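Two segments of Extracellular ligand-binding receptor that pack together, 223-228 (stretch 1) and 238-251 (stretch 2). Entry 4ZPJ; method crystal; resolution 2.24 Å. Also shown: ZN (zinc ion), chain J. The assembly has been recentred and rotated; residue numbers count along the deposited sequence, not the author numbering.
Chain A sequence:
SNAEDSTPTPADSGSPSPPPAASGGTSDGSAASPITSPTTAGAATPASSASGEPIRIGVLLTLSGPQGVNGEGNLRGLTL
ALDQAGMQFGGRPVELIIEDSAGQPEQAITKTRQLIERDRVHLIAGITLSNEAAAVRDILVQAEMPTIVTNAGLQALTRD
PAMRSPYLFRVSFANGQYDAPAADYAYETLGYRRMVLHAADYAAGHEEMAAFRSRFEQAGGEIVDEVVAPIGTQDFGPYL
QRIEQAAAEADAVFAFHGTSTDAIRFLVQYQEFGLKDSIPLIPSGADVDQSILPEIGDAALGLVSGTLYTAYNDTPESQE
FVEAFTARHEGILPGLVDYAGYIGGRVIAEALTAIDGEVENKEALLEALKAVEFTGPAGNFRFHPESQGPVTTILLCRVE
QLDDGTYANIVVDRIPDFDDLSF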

# COMPACT_ATOMS: atom_id res chain seq x y z
N ILE A 223 21.61 -5.38 11.59
CA ILE A 223 21.61 -4.11 10.90
C ILE A 223 22.81 -3.33 11.39
O ILE A 223 22.91 -3.04 12.57
N VAL A 224 23.70 -2.99 10.47
CA VAL A 224 24.91 -2.28 10.80
C VAL A 224 24.79 -0.73 10.75
O VAL A 224 25.55 -0.06 11.42
N ASP A 225 23.91 -0.15 9.93
CA ASP A 225 23.71 1.32 9.90
C ASP A 225 22.40 1.67 9.23
O ASP A 225 21.88 0.86 8.48
N GLU A 226 21.87 2.86 9.54
CA GLU A 226 20.71 3.45 8.86
C GLU A 226 21.17 4.76 8.25
O GLU A 226 21.79 5.58 8.93
N VAL A 227 20.89 4.95 6.97
CA VAL A 227 21.18 6.17 6.28
C VAL A 227 19.89 6.77 5.72
O VAL A 227 19.14 6.19 4.90
N VAL A 228 19.67 7.99 6.11
CA VAL A 228 18.50 8.69 5.75
C VAL A 228 18.85 9.89 4.84
O VAL A 228 19.93 10.49 4.97
N PRO A 238 26.17 11.60 -2.07
CA PRO A 238 26.72 11.54 -0.72
C PRO A 238 26.14 10.39 0.07
O PRO A 238 26.88 9.71 0.76
N TYR A 239 24.85 10.15 -0.07
CA TYR A 239 24.17 9.07 0.68
C TYR A 239 24.63 7.72 0.18
O TYR A 239 24.76 6.82 0.96
N LEU A 240 24.89 7.62 -1.12
CA LEU A 240 25.44 6.44 -1.75
C LEU A 240 26.82 6.13 -1.23
O LEU A 240 27.13 4.99 -0.90
N GLN A 241 27.64 7.16 -1.13
CA GLN A 241 28.96 6.99 -0.54
C GLN A 241 28.81 6.47 0.91
O GLN A 241 29.45 5.49 1.27
N ARG A 242 27.92 7.04 1.70
CA ARG A 242 27.76 6.56 3.08
C ARG A 242 27.29 5.12 3.10
O ARG A 242 27.76 4.31 3.93
N ILE A 243 26.38 4.78 2.20
CA ILE A 243 25.92 3.41 2.12
C ILE A 243 27.10 2.53 1.77
O ILE A 243 27.28 1.51 2.40
N GLU A 244 27.89 2.92 0.78
CA GLU A 244 29.03 2.11 0.38
C GLU A 244 29.88 1.76 1.58
O GLU A 244 30.35 0.64 1.71
N GLN A 245 30.11 2.74 2.41
CA GLN A 245 31.06 2.58 3.51
C GLN A 245 30.52 1.67 4.58
O GLN A 245 31.22 0.84 5.10
N ALA A 246 29.27 1.88 4.96
CA ALA A 246 28.63 1.00 5.89
C ALA A 246 28.65 -0.43 5.34
O ALA A 246 28.93 -1.39 6.08
N ALA A 247 28.46 -0.57 4.04
CA ALA A 247 28.42 -1.89 3.44
C ALA A 247 29.75 -2.57 3.31
O ALA A 247 29.79 -3.69 2.83
N ALA A 248 30.84 -1.94 3.75
CA ALA A 248 32.08 -2.68 3.88
C ALA A 248 31.90 -3.83 4.87
O ALA A 248 32.46 -4.91 4.70
N GLU A 249 31.11 -3.60 5.91
CA GLU A 249 30.80 -4.65 6.87
C GLU A 249 29.38 -5.21 6.69
O GLU A 249 28.72 -5.52 7.68
N ALA A 250 28.92 -5.36 5.46
CA ALA A 250 27.53 -5.76 5.22
C ALA A 250 27.41 -6.56 3.96
O ALA A 250 28.28 -6.51 3.11
N ASP A 251 26.32 -7.30 3.84
CA ASP A 251 26.07 -8.09 2.66
C ASP A 251 25.11 -7.44 1.64
O ASP A 251 25.14 -7.82 0.48

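At the apolar centre of the contact, Val 227 (chi1 t) is buried and points toward the helix. Val 227 CG2 lies 4.3 Å from CG1 of Ile 243, a buried m,t side chain that leaves the helix sideways but bends its end nearer the strand. Val 227 CG1 sits 4.2 Å from CD1 of Tyr 239, near the plane of the ring and at its edge, and 4.3 Å from CB of Arg 242, so this valine meets residues on successive turns of the helix. Tyr 239 (chi1 m) also brings CE1 to 3.5 Å from the backbone O of Val 228, whose own side chain points away. Around this centre, strand 223-228 lies along helix 238-246 in a nearly antiparallel arrangement (175°), the axes 9.0 Å apart at closest approach, and the contact is held by packing alone, with no hydrogen bond crossing it.

One helical turn beyond Ile 243, Ala 246 faces Asp 225: Ala 246 CB lies 3.9 Å from Asp 225 CB, and the two CA atoms are 6.4 Å apart. Val 224 (chi1 m) also points toward stretch 2 and reaches the last helical residue and the segment that follows: Val 224 CG2 lies 4.1 Å from Ala 250 CB and 3.9 Å from Ala 246 O, while Val 224 CG1 lies 3.6 Å from Glu 249 O.

Toward the polar edge, Asp 225 (chi1 t) brings OD1 to 2.6 Å from Glu 226 N, a weak hydrogen bond within its own strand. Arg 242 (chi1 m) extends its chain past the valine, and Glu 249 (m,m) starts toward the strand but its end leads away. Glu 226 points away from the helix. Glu 244, out of reach of the strand, binds the zinc ion through OE1 at 2.0 Å from ZN; the O of water 1 lies 2.5 Å from ZN.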

# COMPACT_ATOMS: atom_id res chain seq x y z
CB ILE A 223 20.34 -3.30 11.23
CG1 ILE A 223 19.09 -4.09 10.84
CG2 ILE A 223 20.37 -1.92 10.54
CD1 ILE A 223 19.03 -4.48 9.40
CB VAL A 224 26.08 -2.76 9.87
CG1 VAL A 224 26.25 -4.28 9.92
CG2 VAL A 224 25.89 -2.28 8.42
CB ASP A 225 24.84 2.07 9.14
CG ASP A 225 25.00 3.57 9.62
OD1 ASP A 225 24.06 4.07 10.25
OD2 ASP A 225 26.06 4.23 9.38
CB GLU A 226 19.58 3.76 9.86
CG GLU A 226 19.11 2.59 10.74
CD GLU A 226 17.86 2.92 11.58
OE1 GLU A 226 17.43 2.03 12.37
OE2 GLU A 226 17.31 4.05 11.50
CB VAL A 227 22.19 5.96 5.13
CG1 VAL A 227 22.53 7.30 4.47
CG2 VAL A 227 23.46 5.30 5.63
CB VAL A 228 17.80 9.04 7.04
CG1 VAL A 228 17.37 10.47 7.08
CG2 VAL A 228 16.66 8.03 7.26
CB PRO A 238 26.34 12.92 -0.11
CG PRO A 238 26.12 13.80 -1.32
CD PRO A 238 25.44 12.86 -2.30
CB TYR A 239 22.67 9.23 0.60
CG TYR A 239 22.30 10.62 1.05
CD1 TYR A 239 22.27 10.94 2.41
CD2 TYR A 239 22.11 11.64 0.13
CE1 TYR A 239 22.02 12.24 2.83
CE2 TYR A 239 21.87 12.95 0.54
CZ TYR A 239 21.81 13.25 1.89
OH TYR A 239 21.57 14.54 2.30
CB LEU A 240 25.50 6.60 -3.27
CG LEU A 240 24.15 6.61 -4.03
CD1 LEU A 240 24.39 6.56 -5.52
CD2 LEU A 240 23.23 5.47 -3.64
CB GLN A 241 29.83 8.26 -0.73
CG GLN A 241 30.53 8.26 -2.10
CD GLN A 241 31.34 9.51 -2.45
OE1 GLN A 241 31.88 9.62 -3.57
NE2 GLN A 241 31.45 10.46 -1.51
CB ARG A 242 26.82 7.43 3.89
CG ARG A 242 27.22 8.91 3.86
CD ARG A 242 26.58 9.77 4.94
NE ARG A 242 26.51 11.18 4.53
CZ ARG A 242 25.96 12.18 5.23
NH1 ARG A 242 25.98 13.42 4.73
NH2 ARG A 242 25.41 11.96 6.42
CB ILE A 243 24.78 3.22 1.10
CG1 ILE A 243 23.51 3.92 1.60
CG2 ILE A 243 24.56 1.74 0.82
CD1 ILE A 243 22.47 4.18 0.53
CB GLU A 244 29.97 2.83 -0.62
CG GLU A 244 30.81 1.81 -1.42
CD GLU A 244 32.08 2.34 -2.02
OE1 GLU A 244 32.29 3.57 -2.00
OE2 GLU A 244 32.85 1.51 -2.57
CB GLN A 245 31.33 3.91 4.16
CG GLN A 245 32.73 4.46 3.97
CD GLN A 245 32.90 5.66 4.88
OE1 GLN A 245 31.95 6.02 5.59
NE2 GLN A 245 34.08 6.30 4.85
CB ALA A 246 27.22 1.45 6.16
CB ALA A 247 27.75 -1.85 2.08
CB ALA A 248 33.23 -1.76 4.33
CB GLU A 249 31.03 -4.11 8.29
CG GLU A 249 32.50 -3.77 8.60
CD GLU A 249 33.45 -4.98 8.51
OE1 GLU A 249 33.76 -5.43 7.38
OE2 GLU A 249 33.93 -5.46 9.57
CB ALA A 250 26.63 -4.54 5.13
CB ASP A 251 25.55 -9.46 3.09
CG ASP A 251 26.42 -10.09 4.15
OD1 ASP A 251 27.66 -10.17 3.88
OD2 ASP A 251 25.87 -10.47 5.25
ZN ZN J . 33.08 3.93 -3.76
O HOH W 1 32.07 2.99 -5.88